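Putative short-chain dehydrogenase/reductase (Corynebacterium glutamicum, PDB 3E9N) is a putative oxidoreductase of the short-chain dehydrogenase/reductase family, possibly acting as an acetoacetyl-CoA reductase, though its function has not been established. Local coordinates at residues Thr11-Gly16 and Ala42-Ile47; Arg211-Ala216 and Thr220-Val225. All blocks are in the same frame, centred on the assembly; numbering follows the deposited sequence.

In the fold
Both contacts are buried, but contact 1 packs a loop on a helix and contact 2 packs a helix on a sheet strand; they sit in different parts of the Rossmann-type fold, with centres about 23 Å apart and no touch between them. Contact 1 joins the glycine-rich turn after strand 7-11 to helix 38-45, in the half of the fold that holds the dinucleotide in this family. Contact 2 joins the end of helix 203-214 to strand 220-229, the outermost strand within the chain, beside a second subunit. The chemistry differs accordingly: a small interface centred on one leucine methyl in contact 1, and in contact 2 a wider apolar interlock with a bridging water and a charged pair at its margin.

Contact 1 (Thr11-Gly16 and Ala42-Ile47); sequences TGATGG and AALAEI
Leu44 reaches from helix 38-45 to the glycine-rich turn with a single methyl group. Its CD1 lies 3.4 Å from Ala13 O and 4.2 Å from Ala13 CB, so one carbon meets both the backbone carbonyl and the side chain of the same residue. Thr14 joins through its methyl branch, CG2 standing 4.2 Å from Leu44 CD1, with the two side chains running obliquely to each other. The threonine torsion sorts its branches: with chi1 at 69°, OG1 lies between the backbone N and the carbonyl carbon, while CG2 is anti to the carbonyl carbon and beside the backbone N, from where it reaches the leucine. OG1 is hydrogen-bonded to the backbone N of Arg36 and of Asn37, just ahead of helix 38-45.

Behind these side chains, a type I turn from Gly12 to Gly15 is closed by Gly15 N to Gly12 O at 3.1 Å, and Gly15 is the N-cap residue of helix 16-25. Val22 of that helix touches both Ala13 and Leu44, and Val50 packs on Leu44 from the next strand. The glycine-rich turn between first strand and first helix binds the dinucleotide in this family, and probably does so here. The side of the turn that faces helix 38-45 is held by weak apolar contact, while the threonine hydroxyl and a backbone hydrogen bond between Ala13 and Leu34 supply directional hold.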
loop_
_atom_site.group_PDB
_atom_site.type_symbol
_atom_site.label_atom_id
_atom_site.label_comp_id
_atom_site.label_asym_id
_atom_site.label_seq_id
_atom_site.Cartn_x
_atom_site.Cartn_y
_atom_site.Cartn_z
ATOM N N THR A 11 21.144 16.920 -6.402
ATOM C CA THR A 11 20.775 17.921 -5.405
ATOM C C THR A 11 21.074 17.437 -3.990
ATOM O O THR A 11 21.267 16.244 -3.733
ATOM C CB THR A 11 19.287 18.379 -5.516
ATOM O OG1 THR A 11 18.388 17.293 -5.220
ATOM C CG2 THR A 11 18.972 18.949 -6.910
ATOM N N GLY A 12 21.160 18.373 -3.051
ATOM C CA GLY A 12 21.514 18.022 -1.677
ATOM C C GLY A 12 22.921 17.456 -1.657
ATOM O O GLY A 12 23.257 16.610 -0.808
ATOM N N ALA A 13 23.757 17.929 -2.580
ATOM C CA ALA A 13 25.075 17.334 -2.789
ATOM C C ALA A 13 26.037 17.501 -1.616
ATOM O O ALA A 13 27.088 16.819 -1.582
ATOM C CB ALA A 13 25.712 17.881 -4.061
ATOM N N THR A 14 25.733 18.424 -0.691
ATOM C CA THR A 14 26.592 18.640 0.470
ATOM C C THR A 14 26.105 17.960 1.771
ATOM O O THR A 14 26.849 17.917 2.812
ATOM C CB THR A 14 27.039 20.151 0.656
ATOM O OG1 THR A 14 25.941 20.991 1.031
ATOM C CG2 THR A 14 27.701 20.711 -0.633
ATOM N N GLY A 15 24.887 17.394 1.726
ATOM C CA GLY A 15 24.406 16.530 2.809
ATOM C C GLY A 15 25.222 15.254 2.835
ATOM O O GLY A 15 25.983 15.013 1.916
ATOM N N GLY A 16 25.074 14.435 3.881
ATOM C CA GLY A 16 25.809 13.161 4.013
ATOM C C GLY A 16 25.631 12.190 2.846
ATOM O O GLY A 16 26.617 11.691 2.283
ATOM N N ALA A 42 33.682 22.958 -2.043
ATOM C CA ALA A 42 35.107 23.062 -2.349
ATOM C C ALA A 42 35.692 21.676 -2.261
ATOM O O ALA A 42 36.365 21.203 -3.185
ATOM C CB ALA A 42 35.807 23.998 -1.378
ATOM N N ALA A 43 35.429 21.001 -1.155
ATOM C CA ALA A 43 35.924 19.625 -1.028
ATOM C C ALA A 43 35.488 18.764 -2.236
ATOM O O ALA A 43 36.296 18.026 -2.813
ATOM C CB ALA A 43 35.475 18.996 0.317
ATOM N N LEU A 44 34.224 18.894 -2.635
ATOM C CA LEU A 44 33.703 18.149 -3.792
ATOM C C LEU A 44 34.420 18.469 -5.106
ATOM O O LEU A 44 34.726 17.550 -5.876
ATOM C CB LEU A 44 32.187 18.339 -3.959
ATOM C CG LEU A 44 31.228 17.654 -2.970
ATOM C CD1 LEU A 44 29.836 18.179 -3.161
ATOM C CD2 LEU A 44 31.209 16.150 -3.151
ATOM N N ALA A 45 34.699 19.748 -5.362
ATOM C CA ALA A 45 35.420 20.120 -6.581
ATOM C C ALA A 45 36.853 19.578 -6.636
ATOM O O ALA A 45 37.505 19.688 -7.670
ATOM C CB ALA A 45 35.425 21.660 -6.790
ATOM N N GLU A 46 37.356 19.026 -5.537
ATOM C CA GLU A 46 38.649 18.350 -5.613
ATOM C C GLU A 46 38.509 17.017 -6.374
ATOM O O GLU A 46 39.511 16.399 -6.754
ATOM C CB GLU A 46 39.278 18.135 -4.226
ATOM N N ILE A 47 37.270 16.583 -6.614
ATOM C CA ILE A 47 37.059 15.318 -7.333
ATOM C C ILE A 47 37.010 15.625 -8.803
ATOM O O ILE A 47 36.362 16.578 -9.200
ATOM C CB ILE A 47 35.788 14.578 -6.896
ATOM C CG1 ILE A 47 35.932 14.139 -5.443
ATOM C CG2 ILE A 47 35.571 13.363 -7.791
ATOM C CD1 ILE A 47 34.645 14.084 -4.659
#

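Contact 2 (Arg211-Ala216 and Thr220-Val225); sequences RFVIDA and TQITNV
The Phe212 ring meets Ile222 obliquely, its CE2 3.6 Å from Ile222 CG2 and its CZ 3.7 Å from Ile222 CD1, so two branches of the isoleucine share one end of the ring. The two side chains cross at about a right angle. CG of Phe212 is anti to the backbone N (chi1 171°), which swings the ring out from the helix towards the strand; the ring also stacks on Phe212 of the second subunit. The other flat group, the Arg211 guanidinium, has Ile214 CD1 over the centre of one face, 4.1 Å above its plane. At its edge NH2 donates to Asp215 OD1 in a 3.3 Å salt bridge, reaching the syn side of the carboxylate but 32° out of its plane. NE also makes a salt bridge with Asp24 and NH2 one with Asp28, so the arginine sits among several carboxylates that probably keep it charged.

Between helix and strand, Ile222 is the central side chain. Its CG1 lies against Ala216 CB, and its CG2 is 3.9 Å from Val213 CG2. That valine methyl also meets Val225 CG2 at 4.0 Å, extending the apolar seam along the strand. A water bridges the backbones, donating to Val213 O at 2.6 Å and accepting from Ile222 N; it links the C-terminal part of helix 203-214 to the strand that follows.

Strand 220-229 adds in parallel to strand 170-176, and on its other side forms an antiparallel ladder with a strand of the second subunit. A final helix packed on the seventh strand belongs to the Rossmann-fold core of short-chain dehydrogenases, and the pairing of these last strands is one of the two subunit interfaces usual in their tetramers.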
loop_
_atom_site.group_PDB
_atom_site.type_symbol
_atom_site.label_atom_id
_atom_site.label_comp_id
_atom_site.label_asym_id
_atom_site.label_seq_id
_atom_site.Cartn_x
_atom_site.Cartn_y
_atom_site.Cartn_z
ATOM N N ARG A 211 23.632 3.409 -7.335
ATOM C CA ARG A 211 24.473 2.710 -8.299
ATOM C C ARG A 211 23.775 1.434 -8.798
ATOM O O ARG A 211 23.764 1.136 -9.980
ATOM C CB ARG A 211 25.834 2.389 -7.634
ATOM C CG ARG A 211 26.794 1.477 -8.491
ATOM C CD ARG A 211 27.041 2.044 -9.942
ATOM N NE ARG A 211 27.671 3.352 -9.881
ATOM C CZ ARG A 211 28.046 4.049 -10.958
ATOM N NH1 ARG A 211 28.613 5.226 -10.824
ATOM N NH2 ARG A 211 27.858 3.572 -12.175
ATOM N N PHE A 212 23.183 0.666 -7.895
ATOM C CA PHE A 212 22.443 -0.501 -8.323
ATOM C C PHE A 212 21.313 -0.121 -9.292
ATOM O O PHE A 212 21.000 -0.873 -10.224
ATOM C CB PHE A 212 21.869 -1.224 -7.112
ATOM C CG PHE A 212 20.907 -2.325 -7.461
ATOM C CD1 PHE A 212 21.369 -3.489 -8.072
ATOM C CD2 PHE A 212 19.569 -2.213 -7.153
ATOM C CE1 PHE A 212 20.501 -4.497 -8.396
ATOM C CE2 PHE A 212 18.688 -3.245 -7.440
ATOM C CZ PHE A 212 19.142 -4.373 -8.062
ATOM N N VAL A 213 20.689 1.041 -9.085
ATOM C CA VAL A 213 19.496 1.339 -9.874
ATOM C C VAL A 213 19.859 1.698 -11.314
ATOM O O VAL A 213 19.232 1.228 -12.300
ATOM C CB VAL A 213 18.650 2.472 -9.225
ATOM C CG1 VAL A 213 17.793 3.212 -10.283
ATOM C CG2 VAL A 213 17.773 1.925 -8.046
ATOM N N ILE A 214 20.888 2.517 -11.459
ATOM C CA ILE A 214 21.237 3.047 -12.783
ATOM C C ILE A 214 21.995 2.011 -13.595
ATOM O O ILE A 214 21.951 2.032 -14.822
ATOM C CB ILE A 214 22.052 4.365 -12.693
ATOM C CG1 ILE A 214 23.489 4.149 -12.194
ATOM C CG2 ILE A 214 21.358 5.364 -11.799
ATOM C CD1 ILE A 214 24.204 5.519 -11.872
ATOM N N ASP A 215 22.666 1.085 -12.910
ATOM C CA ASP A 215 23.387 0.009 -13.563
ATOM C C ASP A 215 22.481 -1.095 -14.049
ATOM O O ASP A 215 22.945 -1.957 -14.766
ATOM C CB ASP A 215 24.428 -0.617 -12.626
ATOM C CG ASP A 215 25.782 0.148 -12.603
ATOM O OD1 ASP A 215 26.016 1.159 -13.346
ATOM O OD2 ASP A 215 26.648 -0.331 -11.818
ATOM N N ALA A 216 21.209 -1.109 -13.689
ATOM C CA ALA A 216 20.332 -2.220 -14.146
ATOM C C ALA A 216 20.190 -2.307 -15.637
ATOM O O ALA A 216 20.152 -1.294 -16.318
ATOM C CB ALA A 216 18.939 -2.129 -13.541
ATOM N N THR A 220 14.972 -3.617 -17.865
ATOM C CA THR A 220 14.544 -3.521 -16.460
ATOM C C THR A 220 14.450 -2.091 -15.935
ATOM O O THR A 220 15.053 -1.180 -16.494
ATOM C CB THR A 220 15.496 -4.305 -15.585
ATOM O OG1 THR A 220 15.909 -5.472 -16.311
ATOM C CG2 THR A 220 14.817 -4.757 -14.337
ATOM N N GLN A 221 13.602 -1.915 -14.924
ATOM C CA GLN A 221 13.490 -0.724 -14.080
ATOM C C GLN A 221 13.512 -1.242 -12.636
ATOM O O GLN A 221 12.687 -2.073 -12.266
ATOM C CB GLN A 221 12.130 -0.017 -14.257
ATOM C CG GLN A 221 11.968 0.802 -15.492
ATOM C CD GLN A 221 11.278 2.160 -15.273
ATOM O OE1 GLN A 221 10.519 2.613 -16.132
ATOM N NE2 GLN A 221 11.574 2.827 -14.169
ATOM N N ILE A 222 14.451 -0.771 -11.828
ATOM C CA ILE A 222 14.374 -0.992 -10.395
ATOM C C ILE A 222 13.631 0.225 -9.946
ATOM O O ILE A 222 14.226 1.337 -9.817
ATOM C CB ILE A 222 15.765 -1.032 -9.763
ATOM C CG1 ILE A 222 16.669 -1.981 -10.572
ATOM C CG2 ILE A 222 15.700 -1.332 -8.201
ATOM C CD1 ILE A 222 16.368 -3.468 -10.322
ATOM N N THR A 223 12.323 0.071 -9.749
ATOM C CA THR A 223 11.497 1.215 -9.389
ATOM C C THR A 223 11.545 1.606 -7.901
ATOM O O THR A 223 11.340 2.782 -7.546
ATOM C CB THR A 223 10.012 0.964 -9.823
ATOM O OG1 THR A 223 9.485 -0.140 -9.084
ATOM C CG2 THR A 223 9.984 0.625 -11.301
ATOM N N ASN A 224 11.746 0.643 -7.015
ATOM C CA ASN A 224 11.802 1.017 -5.622
ATOM C C ASN A 224 12.770 0.150 -4.818
ATOM O O ASN A 224 12.963 -1.028 -5.114
ATOM C CB ASN A 224 10.393 1.151 -4.994
ATOM C CG ASN A 224 10.445 1.574 -3.512
ATOM O OD1 ASN A 224 10.611 2.800 -3.117
ATOM N ND2 ASN A 224 10.295 0.552 -2.645
ATOM N N VAL A 225 13.443 0.769 -3.867
ATOM C CA VAL A 225 14.401 0.054 -2.996
ATOM C C VAL A 225 14.095 0.511 -1.592
ATOM O O VAL A 225 14.186 1.685 -1.309
ATOM C CB VAL A 225 15.881 0.381 -3.316
ATOM C CG1 VAL A 225 16.802 -0.334 -2.383
ATOM C CG2 VAL A 225 16.254 0.049 -4.799
HETATM O O HOH W 1 16.664 1.172 -12.950
#